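PDB 6VAW: galactose-binding lectin, which binds D-galactose and related galactosides as a homotetrameric legume lectin, each subunit holding a calcium and a manganese ion near the sugar pocket. Local coordinates for residues E2-F8 / Y48-R53; I32-N36 / F206-G210; L66-E72 / L219-F225; I86-P91 / G115-G119. All coordinates share one frame; numbering follows the deposited sequence.

Interaction 1 (E2-F8 / Y48-R53); sequences ETVSFNF and YAMPVR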
loop_
_atom_site.group_PDB
_atom_site.type_symbol
_atom_site.label_atom_id
_atom_site.label_comp_id
_atom_site.label_asym_id
_atom_site.label_seq_id
_atom_site.Cartn_x
_atom_site.Cartn_y
_atom_site.Cartn_z
ATOM N N GLU A 2 6.192 -10.793 9.180
ATOM C CA GLU A 2 4.935 -11.289 8.618
ATOM C C GLU A 2 3.874 -10.191 8.774
ATOM O O GLU A 2 3.523 -9.841 9.902
ATOM C CB GLU A 2 4.538 -12.569 9.362
ATOM C CG GLU A 2 3.248 -13.236 8.930
ATOM C CD GLU A 2 3.047 -14.552 9.658
ATOM O OE1 GLU A 2 3.891 -15.452 9.473
ATOM O OE2 GLU A 2 2.082 -14.671 10.446
ATOM N N THR A 3 3.354 -9.705 7.653
ATOM C CA THR A 3 2.367 -8.629 7.601
ATOM C C THR A 3 1.086 -9.050 6.871
ATOM O O THR A 3 1.144 -9.699 5.829
ATOM C CB THR A 3 3.009 -7.371 6.953
ATOM O OG1 THR A 3 4.029 -6.914 7.843
ATOM C CG2 THR A 3 2.004 -6.231 6.688
ATOM N N VAL A 4 -0.072 -8.688 7.468
ATOM C CA VAL A 4 -1.408 -8.864 6.908
ATOM C C VAL A 4 -1.951 -7.450 6.706
ATOM O O VAL A 4 -2.001 -6.678 7.665
ATOM C CB VAL A 4 -2.363 -9.739 7.762
ATOM C CG1 VAL A 4 -3.768 -9.768 7.155
ATOM C CG2 VAL A 4 -1.829 -11.159 7.947
ATOM N N SER A 5 -2.317 -7.112 5.474
ATOM C CA SER A 5 -2.833 -5.786 5.160
ATOM C C SER A 5 -4.007 -5.862 4.205
ATOM O O SER A 5 -3.944 -6.581 3.198
ATOM C CB SER A 5 -1.726 -4.922 4.560
ATOM O OG SER A 5 -2.158 -3.575 4.465
ATOM N N PHE A 6 -5.091 -5.117 4.520
ATOM C CA PHE A 6 -6.282 -5.070 3.660
ATOM C C PHE A 6 -6.975 -3.734 3.786
ATOM O O PHE A 6 -6.735 -2.999 4.737
ATOM C CB PHE A 6 -7.258 -6.230 3.930
ATOM C CG PHE A 6 -7.792 -6.432 5.330
ATOM C CD1 PHE A 6 -8.875 -5.694 5.794
ATOM C CD2 PHE A 6 -7.252 -7.402 6.163
ATOM C CE1 PHE A 6 -9.401 -5.911 7.073
ATOM C CE2 PHE A 6 -7.775 -7.611 7.448
ATOM C CZ PHE A 6 -8.862 -6.882 7.884
ATOM N N ASN A 7 -7.830 -3.415 2.822
ATOM C CA ASN A 7 -8.576 -2.169 2.830
ATOM C C ASN A 7 -9.900 -2.377 2.103
ATOM O O ASN A 7 -9.915 -2.853 0.959
ATOM C CB ASN A 7 -7.754 -1.013 2.219
ATOM C CG ASN A 7 -8.516 0.286 2.049
ATOM O OD1 ASN A 7 -8.639 0.813 0.940
ATOM N ND2 ASN A 7 -9.085 0.808 3.125
ATOM N N PHE A 8 -11.003 -2.053 2.786
ATOM C CA PHE A 8 -12.372 -2.100 2.270
ATOM C C PHE A 8 -12.951 -0.702 2.246
ATOM O O PHE A 8 -13.172 -0.115 3.296
ATOM C CB PHE A 8 -13.286 -3.018 3.117
ATOM C CG PHE A 8 -12.942 -4.487 3.126
ATOM C CD1 PHE A 8 -13.338 -5.315 2.088
ATOM C CD2 PHE A 8 -12.260 -5.053 4.196
ATOM C CE1 PHE A 8 -13.014 -6.679 2.100
ATOM C CE2 PHE A 8 -11.931 -6.411 4.205
ATOM C CZ PHE A 8 -12.310 -7.216 3.159
ATOM N N TYR A 48 -13.109 -10.885 9.037
ATOM C CA TYR A 48 -12.155 -10.995 7.950
ATOM C C TYR A 48 -11.936 -12.506 7.834
ATOM O O TYR A 48 -11.735 -13.157 8.856
ATOM C CB TYR A 48 -10.889 -10.172 8.207
ATOM C CG TYR A 48 -9.928 -10.240 7.050
ATOM C CD1 TYR A 48 -10.244 -9.657 5.823
ATOM C CD2 TYR A 48 -8.704 -10.895 7.172
ATOM C CE1 TYR A 48 -9.355 -9.700 4.755
ATOM C CE2 TYR A 48 -7.820 -10.971 6.094
ATOM C CZ TYR A 48 -8.151 -10.371 4.891
ATOM O OH TYR A 48 -7.262 -10.403 3.842
ATOM N N ALA A 49 -12.144 -13.018 6.639
ATOM C CA ALA A 49 -12.217 -14.475 6.415
ATOM C C ALA A 49 -10.926 -15.202 6.758
ATOM O O ALA A 49 -10.999 -16.385 7.014
ATOM C CB ALA A 49 -12.627 -14.751 4.998
ATOM N N MET A 50 -9.807 -14.522 6.691
ATOM C CA MET A 50 -8.538 -15.221 6.919
ATOM C C MET A 50 -8.126 -15.134 8.383
ATOM O O MET A 50 -8.177 -14.064 8.970
ATOM C CB MET A 50 -7.448 -14.637 6.035
ATOM C CG MET A 50 -6.142 -15.275 6.258
ATOM S SD MET A 50 -4.926 -14.757 5.069
ATOM C CE MET A 50 -4.769 -12.994 5.374
ATOM N N PRO A 51 -7.674 -16.247 8.977
ATOM C CA PRO A 51 -7.149 -16.211 10.314
ATOM C C PRO A 51 -5.884 -15.337 10.310
ATOM O O PRO A 51 -5.122 -15.382 9.393
ATOM C CB PRO A 51 -6.779 -17.672 10.589
ATOM C CG PRO A 51 -7.624 -18.439 9.638
ATOM C CD PRO A 51 -7.676 -17.582 8.405
ATOM N N VAL A 52 -5.678 -14.611 11.396
ATOM C CA VAL A 52 -4.508 -13.755 11.498
ATOM C C VAL A 52 -3.640 -14.293 12.638
ATOM O O VAL A 52 -4.157 -14.480 13.737
ATOM C CB VAL A 52 -4.954 -12.284 11.722
ATOM C CG1 VAL A 52 -3.778 -11.398 12.129
ATOM C CG2 VAL A 52 -5.672 -11.725 10.479
ATOM N N ARG A 53 -2.340 -14.496 12.388
ATOM C CA ARG A 53 -1.417 -14.979 13.433
ATOM C C ARG A 53 -0.988 -13.777 14.278
ATOM O O ARG A 53 -0.174 -12.968 13.815
ATOM C CB ARG A 53 -0.211 -15.701 12.779
ATOM C CG ARG A 53 0.681 -16.523 13.701
ATOM C CD ARG A 53 1.768 -17.099 12.791
ATOM N NE ARG A 53 2.887 -17.644 13.532
ATOM C CZ ARG A 53 4.133 -17.669 13.072
ATOM N NH1 ARG A 53 4.425 -17.120 11.894
ATOM N NH2 ARG A 53 5.101 -18.222 13.787
HETATM O O HOH W 1 -1.173 -13.929 9.546
#

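Interaction 2 (I32-N36 / F206-G210); sequences IQLTN and FSASG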
loop_
_atom_site.group_PDB
_atom_site.type_symbol
_atom_site.label_atom_id
_atom_site.label_comp_id
_atom_site.label_asym_id
_atom_site.label_seq_id
_atom_site.Cartn_x
_atom_site.Cartn_y
_atom_site.Cartn_z
ATOM N N ILE A 32 -22.340 -2.413 5.104
ATOM C CA ILE A 32 -22.750 -3.628 5.786
ATOM C C ILE A 32 -23.755 -3.215 6.846
ATOM O O ILE A 32 -23.450 -2.332 7.655
ATOM C CB ILE A 32 -21.538 -4.398 6.392
ATOM C CG1 ILE A 32 -20.782 -5.181 5.293
ATOM C CG2 ILE A 32 -21.980 -5.334 7.513
ATOM C CD1 ILE A 32 -19.553 -5.948 5.803
ATOM N N GLN A 33 -24.937 -3.845 6.843
ATOM C CA GLN A 33 -25.968 -3.647 7.873
ATOM C C GLN A 33 -25.939 -4.895 8.751
ATOM O O GLN A 33 -26.168 -5.993 8.247
ATOM C CB GLN A 33 -27.354 -3.402 7.243
ATOM C CG GLN A 33 -28.385 -3.075 8.306
ATOM C CD GLN A 33 -29.755 -2.796 7.760
ATOM O OE1 GLN A 33 -30.743 -3.388 8.214
ATOM N NE2 GLN A 33 -29.854 -1.844 6.831
ATOM N N LEU A 34 -25.608 -4.746 10.045
ATOM C CA LEU A 34 -25.411 -5.919 10.884
ATOM C C LEU A 34 -26.666 -6.536 11.445
ATOM O O LEU A 34 -26.701 -7.756 11.547
ATOM C CB LEU A 34 -24.464 -5.618 12.024
ATOM C CG LEU A 34 -22.973 -5.435 11.618
ATOM C CD1 LEU A 34 -22.205 -4.678 12.667
ATOM C CD2 LEU A 34 -22.299 -6.774 11.309
ATOM N N THR A 35 -27.653 -5.742 11.855
ATOM C CA THR A 35 -28.869 -6.339 12.427
ATOM C C THR A 35 -30.097 -6.215 11.509
ATOM O O THR A 35 -30.150 -5.365 10.616
ATOM C CB THR A 35 -29.176 -5.753 13.805
ATOM O OG1 THR A 35 -29.319 -4.335 13.714
ATOM C CG2 THR A 35 -28.117 -6.108 14.839
ATOM N N ASN A 36 -31.085 -7.105 11.741
ATOM C CA ASN A 36 -32.349 -7.127 10.996
ATOM C C ASN A 36 -33.381 -6.425 11.876
ATOM O O ASN A 36 -33.663 -6.881 12.986
ATOM C CB ASN A 36 -32.736 -8.560 10.654
ATOM C CG ASN A 36 -34.037 -8.701 9.889
ATOM O OD1 ASN A 36 -35.036 -8.004 10.135
ATOM N ND2 ASN A 36 -34.061 -9.663 8.986
ATOM N N PHE A 206 -16.612 -7.360 13.318
ATOM C CA PHE A 206 -17.593 -6.494 13.953
ATOM C C PHE A 206 -18.849 -7.299 14.279
ATOM O O PHE A 206 -19.197 -8.228 13.548
ATOM C CB PHE A 206 -17.962 -5.320 13.049
ATOM C CG PHE A 206 -16.810 -4.419 12.688
ATOM C CD1 PHE A 206 -16.482 -3.334 13.487
ATOM C CD2 PHE A 206 -16.024 -4.682 11.564
ATOM C CE1 PHE A 206 -15.409 -2.505 13.154
ATOM C CE2 PHE A 206 -14.955 -3.841 11.223
ATOM C CZ PHE A 206 -14.634 -2.780 12.042
ATOM N N SER A 207 -19.532 -6.917 15.348
ATOM C CA SER A 207 -20.778 -7.537 15.780
ATOM C C SER A 207 -21.696 -6.467 16.318
ATOM O O SER A 207 -21.222 -5.473 16.859
ATOM C CB SER A 207 -20.510 -8.589 16.852
ATOM O OG SER A 207 -21.702 -9.268 17.233
ATOM N N ALA A 208 -23.009 -6.652 16.139
ATOM C CA ALA A 208 -24.049 -5.767 16.648
ATOM C C ALA A 208 -25.282 -6.589 16.988
ATOM O O ALA A 208 -25.467 -7.680 16.450
ATOM C CB ALA A 208 -24.381 -4.681 15.634
ATOM N N SER A 209 -26.119 -6.080 17.881
ATOM C CA SER A 209 -27.305 -6.806 18.289
ATOM C C SER A 209 -28.412 -5.866 18.711
ATOM O O SER A 209 -28.198 -4.670 18.919
ATOM C CB SER A 209 -26.972 -7.773 19.422
ATOM O OG SER A 209 -26.428 -7.063 20.522
ATOM N N GLY A 210 -29.588 -6.438 18.830
ATOM C CA GLY A 210 -30.777 -5.758 19.307
ATOM C C GLY A 210 -31.580 -6.693 20.184
ATOM O O GLY A 210 -31.186 -7.839 20.415
#

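Interaction 3 (L66-E72 / L219-F225); sequences LTSFSFE and LIRSWSF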
loop_
_atom_site.group_PDB
_atom_site.type_symbol
_atom_site.label_atom_id
_atom_site.label_comp_id
_atom_site.label_asym_id
_atom_site.label_seq_id
_atom_site.Cartn_x
_atom_site.Cartn_y
_atom_site.Cartn_z
ATOM N N LEU A 66 -2.463 -1.692 13.340
ATOM C CA LEU A 66 -3.071 -0.396 13.114
ATOM C C LEU A 66 -4.337 -0.668 12.315
ATOM O O LEU A 66 -4.250 -1.269 11.250
ATOM C CB LEU A 66 -2.132 0.567 12.357
ATOM C CG LEU A 66 -2.802 1.830 11.786
ATOM C CD1 LEU A 66 -3.324 2.753 12.953
ATOM C CD2 LEU A 66 -1.869 2.578 10.870
ATOM N N THR A 67 -5.480 -0.220 12.812
ATOM C CA THR A 67 -6.719 -0.440 12.062
ATOM C C THR A 67 -7.582 0.790 12.163
ATOM O O THR A 67 -7.573 1.474 13.175
ATOM C CB THR A 67 -7.462 -1.753 12.484
ATOM O OG1 THR A 67 -8.576 -1.989 11.608
ATOM C CG2 THR A 67 -7.943 -1.769 13.936
ATOM N N SER A 68 -8.273 1.111 11.070
ATOM C CA SER A 68 -9.210 2.212 11.030
ATOM C C SER A 68 -10.520 1.734 10.396
ATOM O O SER A 68 -10.514 0.882 9.503
ATOM C CB SER A 68 -8.632 3.394 10.261
ATOM O OG SER A 68 -7.416 3.854 10.838
ATOM N N PHE A 69 -11.630 2.228 10.904
ATOM C CA PHE A 69 -12.937 1.871 10.352
ATOM C C PHE A 69 -13.899 3.008 10.586
ATOM O O PHE A 69 -13.621 3.911 11.385
ATOM C CB PHE A 69 -13.482 0.526 10.940
ATOM C CG PHE A 69 -13.518 0.437 12.454
ATOM C CD1 PHE A 69 -14.619 0.901 13.166
ATOM C CD2 PHE A 69 -12.442 -0.089 13.165
ATOM C CE1 PHE A 69 -14.666 0.794 14.554
ATOM C CE2 PHE A 69 -12.471 -0.160 14.559
ATOM C CZ PHE A 69 -13.595 0.263 15.244
ATOM N N SER A 70 -15.009 2.994 9.831
ATOM C CA SER A 70 -16.073 3.958 9.979
ATOM C C SER A 70 -17.407 3.244 10.058
ATOM O O SER A 70 -17.638 2.237 9.378
ATOM C CB SER A 70 -16.072 4.993 8.867
ATOM O OG SER A 70 -16.242 4.418 7.588
ATOM N N PHE A 71 -18.263 3.743 10.929
ATOM C CA PHE A 71 -19.580 3.168 11.115
ATOM C C PHE A 71 -20.615 4.259 11.266
ATOM O O PHE A 71 -20.271 5.444 11.413
ATOM C CB PHE A 71 -19.604 2.210 12.337
ATOM C CG PHE A 71 -19.419 2.848 13.700
ATOM C CD1 PHE A 71 -20.481 3.495 14.337
ATOM C CD2 PHE A 71 -18.206 2.741 14.379
ATOM C CE1 PHE A 71 -20.313 4.088 15.588
ATOM C CE2 PHE A 71 -18.041 3.321 15.644
ATOM C CZ PHE A 71 -19.091 3.988 16.242
ATOM N N GLU A 72 -21.887 3.834 11.293
ATOM C CA GLU A 72 -23.016 4.712 11.500
ATOM C C GLU A 72 -24.112 3.960 12.232
ATOM O O GLU A 72 -24.421 2.816 11.892
ATOM C CB GLU A 72 -23.509 5.244 10.140
ATOM C CG GLU A 72 -24.615 6.285 10.220
ATOM C CD GLU A 72 -25.370 6.504 8.920
ATOM O OE1 GLU A 72 -24.716 6.642 7.858
ATOM O OE2 GLU A 72 -26.622 6.545 8.964
ATOM N N LEU A 219 -24.474 0.173 10.850
ATOM C CA LEU A 219 -23.761 0.092 9.572
ATOM C C LEU A 219 -22.239 0.142 9.690
ATOM O O LEU A 219 -21.732 0.976 10.418
ATOM C CB LEU A 219 -24.170 1.246 8.637
ATOM C CG LEU A 219 -25.650 1.337 8.258
ATOM C CD1 LEU A 219 -25.951 2.677 7.616
ATOM C CD2 LEU A 219 -26.048 0.200 7.340
ATOM N N ILE A 220 -21.530 -0.706 8.944
ATOM C CA ILE A 220 -20.074 -0.677 8.821
ATOM C C ILE A 220 -19.831 -0.144 7.414
ATOM O O ILE A 220 -20.317 -0.742 6.448
ATOM C CB ILE A 220 -19.354 -2.022 9.116
ATOM C CG1 ILE A 220 -19.766 -2.633 10.490
ATOM C CG2 ILE A 220 -17.830 -1.876 8.972
ATOM C CD1 ILE A 220 -19.380 -1.811 11.800
ATOM N N ARG A 221 -19.169 1.013 7.314
ATOM C CA ARG A 221 -18.946 1.711 6.050
ATOM C C ARG A 221 -17.600 1.410 5.384
ATOM O O ARG A 221 -17.529 1.347 4.153
ATOM C CB ARG A 221 -19.090 3.218 6.260
ATOM C CG ARG A 221 -20.508 3.631 6.666
ATOM C CD ARG A 221 -20.634 5.117 6.954
ATOM N NE ARG A 221 -20.145 5.957 5.850
ATOM C CZ ARG A 221 -20.896 6.414 4.852
ATOM N NH1 ARG A 221 -22.192 6.126 4.798
ATOM N NH2 ARG A 221 -20.356 7.165 3.900
ATOM N N SER A 222 -16.530 1.295 6.172
ATOM C CA SER A 222 -15.187 1.036 5.651
ATOM C C SER A 222 -14.312 0.424 6.728
ATOM O O SER A 222 -14.620 0.545 7.910
ATOM C CB SER A 222 -14.551 2.314 5.105
ATOM O OG SER A 222 -14.343 3.283 6.113
ATOM N N TRP A 223 -13.236 -0.249 6.314
ATOM C CA TRP A 223 -12.308 -0.891 7.236
ATOM C C TRP A 223 -10.944 -1.106 6.573
ATOM O O TRP A 223 -10.871 -1.738 5.525
ATOM C CB TRP A 223 -12.899 -2.227 7.688
ATOM C CG TRP A 223 -12.128 -2.963 8.745
ATOM C CD1 TRP A 223 -11.250 -2.441 9.657
ATOM C CD2 TRP A 223 -12.225 -4.359 9.038
ATOM N NE1 TRP A 223 -10.785 -3.431 10.484
ATOM C CE2 TRP A 223 -11.394 -4.614 10.151
ATOM C CE3 TRP A 223 -12.981 -5.415 8.506
ATOM C CZ2 TRP A 223 -11.299 -5.886 10.737
ATOM C CZ3 TRP A 223 -12.834 -6.681 9.045
ATOM C CH2 TRP A 223 -11.983 -6.912 10.133
ATOM N N SER A 224 -9.872 -0.595 7.197
ATOM C CA SER A 224 -8.500 -0.809 6.761
ATOM C C SER A 224 -7.751 -1.432 7.928
ATOM O O SER A 224 -8.098 -1.185 9.079
ATOM C CB SER A 224 -7.857 0.486 6.268
ATOM O OG SER A 224 -7.626 1.402 7.325
ATOM N N PHE A 225 -6.765 -2.269 7.646
ATOM C CA PHE A 225 -6.054 -2.997 8.682
ATOM C C PHE A 225 -4.663 -3.359 8.240
ATOM O O PHE A 225 -4.466 -3.746 7.098
ATOM C CB PHE A 225 -6.842 -4.295 9.004
ATOM C CG PHE A 225 -6.243 -5.228 10.034
ATOM C CD1 PHE A 225 -5.318 -6.194 9.664
ATOM C CD2 PHE A 225 -6.645 -5.171 11.358
ATOM C CE1 PHE A 225 -4.794 -7.079 10.610
ATOM C CE2 PHE A 225 -6.090 -6.021 12.312
ATOM C CZ PHE A 225 -5.177 -6.979 11.927
#

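Interaction 4 (I86-P91 / G115-G119); sequences IFFIAP and GHFVG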
loop_
_atom_site.group_PDB
_atom_site.type_symbol
_atom_site.label_atom_id
_atom_site.label_comp_id
_atom_site.label_asym_id
_atom_site.label_seq_id
_atom_site.Cartn_x
_atom_site.Cartn_y
_atom_site.Cartn_z
ATOM N N ILE A 86 -19.604 -3.757 18.364
ATOM C CA ILE A 86 -18.316 -4.088 18.982
ATOM C C ILE A 86 -17.322 -4.514 17.869
ATOM O O ILE A 86 -17.667 -5.308 16.984
ATOM C CB ILE A 86 -18.406 -5.134 20.125
ATOM C CG1 ILE A 86 -16.999 -5.304 20.839
ATOM C CG2 ILE A 86 -19.043 -6.486 19.690
ATOM C CD1 ILE A 86 -16.971 -6.270 22.044
ATOM N N PHE A 87 -16.129 -3.923 17.897
ATOM C CA PHE A 87 -15.008 -4.324 17.053
ATOM C C PHE A 87 -14.301 -5.387 17.873
ATOM O O PHE A 87 -13.877 -5.089 18.991
ATOM C CB PHE A 87 -14.089 -3.132 16.697
ATOM C CG PHE A 87 -12.747 -3.583 16.183
ATOM C CD1 PHE A 87 -12.634 -4.221 14.951
ATOM C CD2 PHE A 87 -11.594 -3.382 16.932
ATOM C CE1 PHE A 87 -11.377 -4.630 14.471
ATOM C CE2 PHE A 87 -10.340 -3.793 16.447
ATOM C CZ PHE A 87 -10.242 -4.419 15.234
ATOM N N PHE A 88 -14.236 -6.635 17.386
ATOM C CA PHE A 88 -13.694 -7.667 18.259
ATOM C C PHE A 88 -12.679 -8.576 17.567
ATOM O O PHE A 88 -12.552 -8.607 16.345
ATOM C CB PHE A 88 -14.831 -8.502 18.895
ATOM C CG PHE A 88 -15.545 -9.444 17.936
ATOM C CD1 PHE A 88 -16.445 -8.955 16.992
ATOM C CD2 PHE A 88 -15.317 -10.810 17.982
ATOM C CE1 PHE A 88 -17.068 -9.820 16.070
ATOM C CE2 PHE A 88 -15.976 -11.682 17.095
ATOM C CZ PHE A 88 -16.853 -11.180 16.144
ATOM N N ILE A 89 -11.941 -9.288 18.413
ATOM C CA ILE A 89 -10.864 -10.239 18.105
ATOM C C ILE A 89 -11.217 -11.499 18.823
ATOM O O ILE A 89 -11.512 -11.433 20.009
ATOM C CB ILE A 89 -9.487 -9.741 18.529
ATOM C CG1 ILE A 89 -9.301 -8.248 18.266
ATOM C CG2 ILE A 89 -8.400 -10.582 17.857
ATOM C CD1 ILE A 89 -8.058 -7.623 19.029
ATOM N N ALA A 90 -11.256 -12.630 18.128
ATOM C CA ALA A 90 -11.697 -13.856 18.804
ATOM C C ALA A 90 -11.039 -15.102 18.195
ATOM O O ALA A 90 -10.450 -14.986 17.124
ATOM C CB ALA A 90 -13.232 -13.964 18.732
ATOM N N PRO A 91 -11.140 -16.297 18.838
ATOM C CA PRO A 91 -10.555 -17.525 18.227
ATOM C C PRO A 91 -11.089 -17.722 16.795
ATOM O O PRO A 91 -12.216 -17.278 16.495
ATOM C CB PRO A 91 -10.995 -18.649 19.185
ATOM C CG PRO A 91 -11.203 -17.965 20.493
ATOM C CD PRO A 91 -11.802 -16.611 20.118
ATOM N N GLY A 115 -17.581 -14.337 27.459
ATOM C CA GLY A 115 -17.252 -14.877 26.149
ATOM C C GLY A 115 -15.752 -14.984 25.991
ATOM O O GLY A 115 -15.013 -14.703 26.935
ATOM N N HIS A 116 -15.296 -15.408 24.815
ATOM C CA HIS A 116 -13.875 -15.515 24.533
ATOM C C HIS A 116 -13.560 -14.524 23.406
ATOM O O HIS A 116 -13.756 -14.837 22.230
ATOM C CB HIS A 116 -13.487 -16.956 24.175
ATOM C CG HIS A 116 -12.013 -17.213 24.206
ATOM N ND1 HIS A 116 -11.493 -18.450 23.860
ATOM C CD2 HIS A 116 -10.995 -16.398 24.573
ATOM C CE1 HIS A 116 -10.184 -18.341 23.996
ATOM N NE2 HIS A 116 -9.835 -17.134 24.435
ATOM N N PHE A 117 -13.144 -13.297 23.780
ATOM C CA PHE A 117 -12.896 -12.225 22.822
ATOM C C PHE A 117 -12.207 -11.051 23.500
ATOM O O PHE A 117 -12.234 -10.931 24.720
ATOM C CB PHE A 117 -14.238 -11.732 22.177
ATOM C CG PHE A 117 -15.180 -11.088 23.176
ATOM C CD1 PHE A 117 -16.025 -11.866 23.966
ATOM C CD2 PHE A 117 -15.203 -9.705 23.346
ATOM C CE1 PHE A 117 -16.851 -11.276 24.942
ATOM C CE2 PHE A 117 -16.042 -9.113 24.304
ATOM C CZ PHE A 117 -16.856 -9.904 25.101
ATOM N N VAL A 118 -11.678 -10.152 22.684
ATOM C CA VAL A 118 -11.105 -8.867 23.090
ATOM C C VAL A 118 -11.773 -7.888 22.165
ATOM O O VAL A 118 -11.844 -8.153 20.967
ATOM C CB VAL A 118 -9.543 -8.800 23.069
ATOM C CG1 VAL A 118 -9.041 -7.354 23.272
ATOM C CG2 VAL A 118 -8.949 -9.720 24.140
ATOM N N GLY A 119 -12.320 -6.809 22.702
ATOM C CA GLY A 119 -12.989 -5.871 21.810
ATOM C C GLY A 119 -13.100 -4.442 22.267
ATOM O O GLY A 119 -12.771 -4.115 23.401
#

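Interaction 1 (E2-F8 / Y48-R53)
Tyr-48 lies flat against Phe-6: the ring centroids are 3.8 Å apart and the planes 16° from parallel, a face-to-face stack in which the two side chains run antiparallel to each other. Phe-6 CE2 sits over the centre of the tyrosine ring. CG of Tyr-48 is trans to its backbone N (chi1 -177°), which carries the ring out toward strand 2-8. There CD1 also comes to the edge of the Phe-8 ring, 4.0 Å from Phe-8 CE2.

Val-4 fills the middle of the contact with its CG1 branch, meeting Met-50 CE tip to tip at 3.8 Å and Val-52 CG2 at 4.3 Å. In the legume lectin fold this is where the two sheets of the sandwich face each other, strand 2-8 in one and strand 43-53 in the other. Met-50 also packs on Met-50 of a neighbouring subunit, which places this edge at an interface of the tetramer.

Glu-2 closes the other end with a salt bridge, its OE1 lying 3.0 Å from Arg-53 NH1 at the guanidinium edge; the hydrogen bond is weak, bent to 129°. A water accepts from Arg-53 N at 3.1 Å and donates weakly to Glu-2 OE2 at 3.5 Å.

Interaction 2 (I32-N36 / F206-G210)
Leu-34 meets Ala-208 from its first side-chain atom onward. Its CB lies 3.7 Å from Ala-208 CB. CG, placed opposite the carbonyl carbon (chi1 -71°), is the branch point that sends CD1 over Ala-208 and CD2 toward Phe-206 O, 4.1 Å from CD2. CD1 is 3.7 Å from Ala-208 CB and reaches 4.3 Å from Phe-206 CB. Ala-208 CB thus rests against both CB and CD1 of the leucine, while the Phe-206 ring leads away to pack on Phe-69 and Trp-223.

Thr-35 continues the contact with its methyl alone: CG2 lies 3.5 Å from Ala-208 O and 3.6 Å from Ser-209 CA. Its hydroxyl is engaged elsewhere, OG1 being hydrogen-bonded to His-218 ND1. The CB atoms of Ser-207 and Ser-209 are turned away from segment 32-36, and their hydroxyls are hydrogen-bonded to Leu-106 O and Gly-103 O.

The contact is buried and made mainly by methyl groups, joining the chain that leaves strand 32-33 of one sheet to strand 201-209 of the other. It belongs to the two-sheet sandwich of legume lectins, at the end where Gly-210 comes within about 5 Å of the bound galactoside and leads into the pocket residues Ser-211 and Leu-212.

Interaction 3 (L66-E72 / L219-F225)
A classic beta bulge marks this antiparallel pair: two residues, Arg-221 and Ser-222, lie opposite the single Ser-70. Ser-70 O accepts from Arg-221 N at 2.8 Å, while Ser-70 N donates to Ser-222 O at 3.1 Å. The pairing then resumes one residue out of step, and Phe-71 pairs with Ile-220. On the same face as Ser-68 and Glu-72, the hydroxyls Ser-70 OG and Ser-222 OG share a 2.7 Å hydrogen bond.

Strands 64-74 and 217-229 are neighbours in one sheet of the legume lectin sandwich, their short segments running at 155° to each other. The opposite face, carrying Thr-67, Phe-69, Phe-71, Ile-220, Trp-223 and Phe-225, is turned to the other sheet: Trp-223 and Phe-69 both pack on Phe-206.

Within that apolar layer Thr-67 OG1 links two groups. Set trans to its own backbone N (chi1 -173°), it gives its proton to Ser-224 O at 2.7 Å and accepts from Trp-223 NE1 at 2.9 Å, close to the indole plane though bent to 136° at the hydrogen. This helps to set the rotation of the indole. Ser-224 O takes a second donor, Ser-68 N, at 3.0 Å.

Interaction 4 (I86-P91 / G115-G119)
The imidazole of His-116 has Pro-91 CG over one face, offset toward the rim; Pro-91 CG is 3.4 Å from His-116 ND1. The contact is CH-pi: CG lies 3.8 Å from the centroid of the His-116 ring and 27° off its normal. Next to it, Pro-91 CD packs 3.4 Å from His-116 O, so the pyrrolidine touches both ring and backbone of the histidine. The ring's NE2 is hydrogen-bonded to Lys-197 O, a second hold on its orientation.

The Phe-117 ring is met obliquely by Ile-86, whose CD1 is 3.7 Å from Phe-117 CE2. Ile-86 is fully extended, with CG1 trans to the backbone N and chi2 177°, which carries the terminal methyl to the ring; the two side chains cross at about a right angle. Phe-117 CB touches Ala-90 CB at 4.2 Å.

Between these side chains the backbones pair antiparallel. Ile-89 and Val-118 form a hydrogen-bonded pair, Ile-89 N giving to Val-118 O at 2.8 Å and Val-118 N to Ile-89 O at 3.0 Å. Phe-88 and Gly-119 follow as a non-hydrogen-bonded pair with their CA atoms 4.0 Å apart.

The chain turns a corner at His-116, and pairing with strand 84-91 begins after it. Strand 84-91 lies between 201-209 and 117-123 in the seven-stranded sheet of the lectin, and strand 137-141 flanks 117-123 on its other side. Strand 117-123 runs on to Glu-121 and Asp-123, ligands of the manganese.

The four contacts trace the legume lectin sandwich. Interaction 3 lies within one sheet and interaction 4 within the other, their centres about 16 Å apart, while interactions 1 and 2 bridge the two sheets, with their centres about 21 Å apart. Along the chain, interaction 1 closes before interaction 3 opens, interaction 4 falls within the span of both 2 and 3, and interaction 2 interleaves with both 1 and 3. Strand 217-229 of interaction 3 pairs with strands 2-8 and 32-33, so interaction 3 touches both bridging contacts. Phe-206, Phe-69, Trp-223 and Phe-87 join interactions 2, 3 and 4 in the interior. Interaction 1 adjoins a subunit interface; interaction 2 runs toward the galactoside pocket.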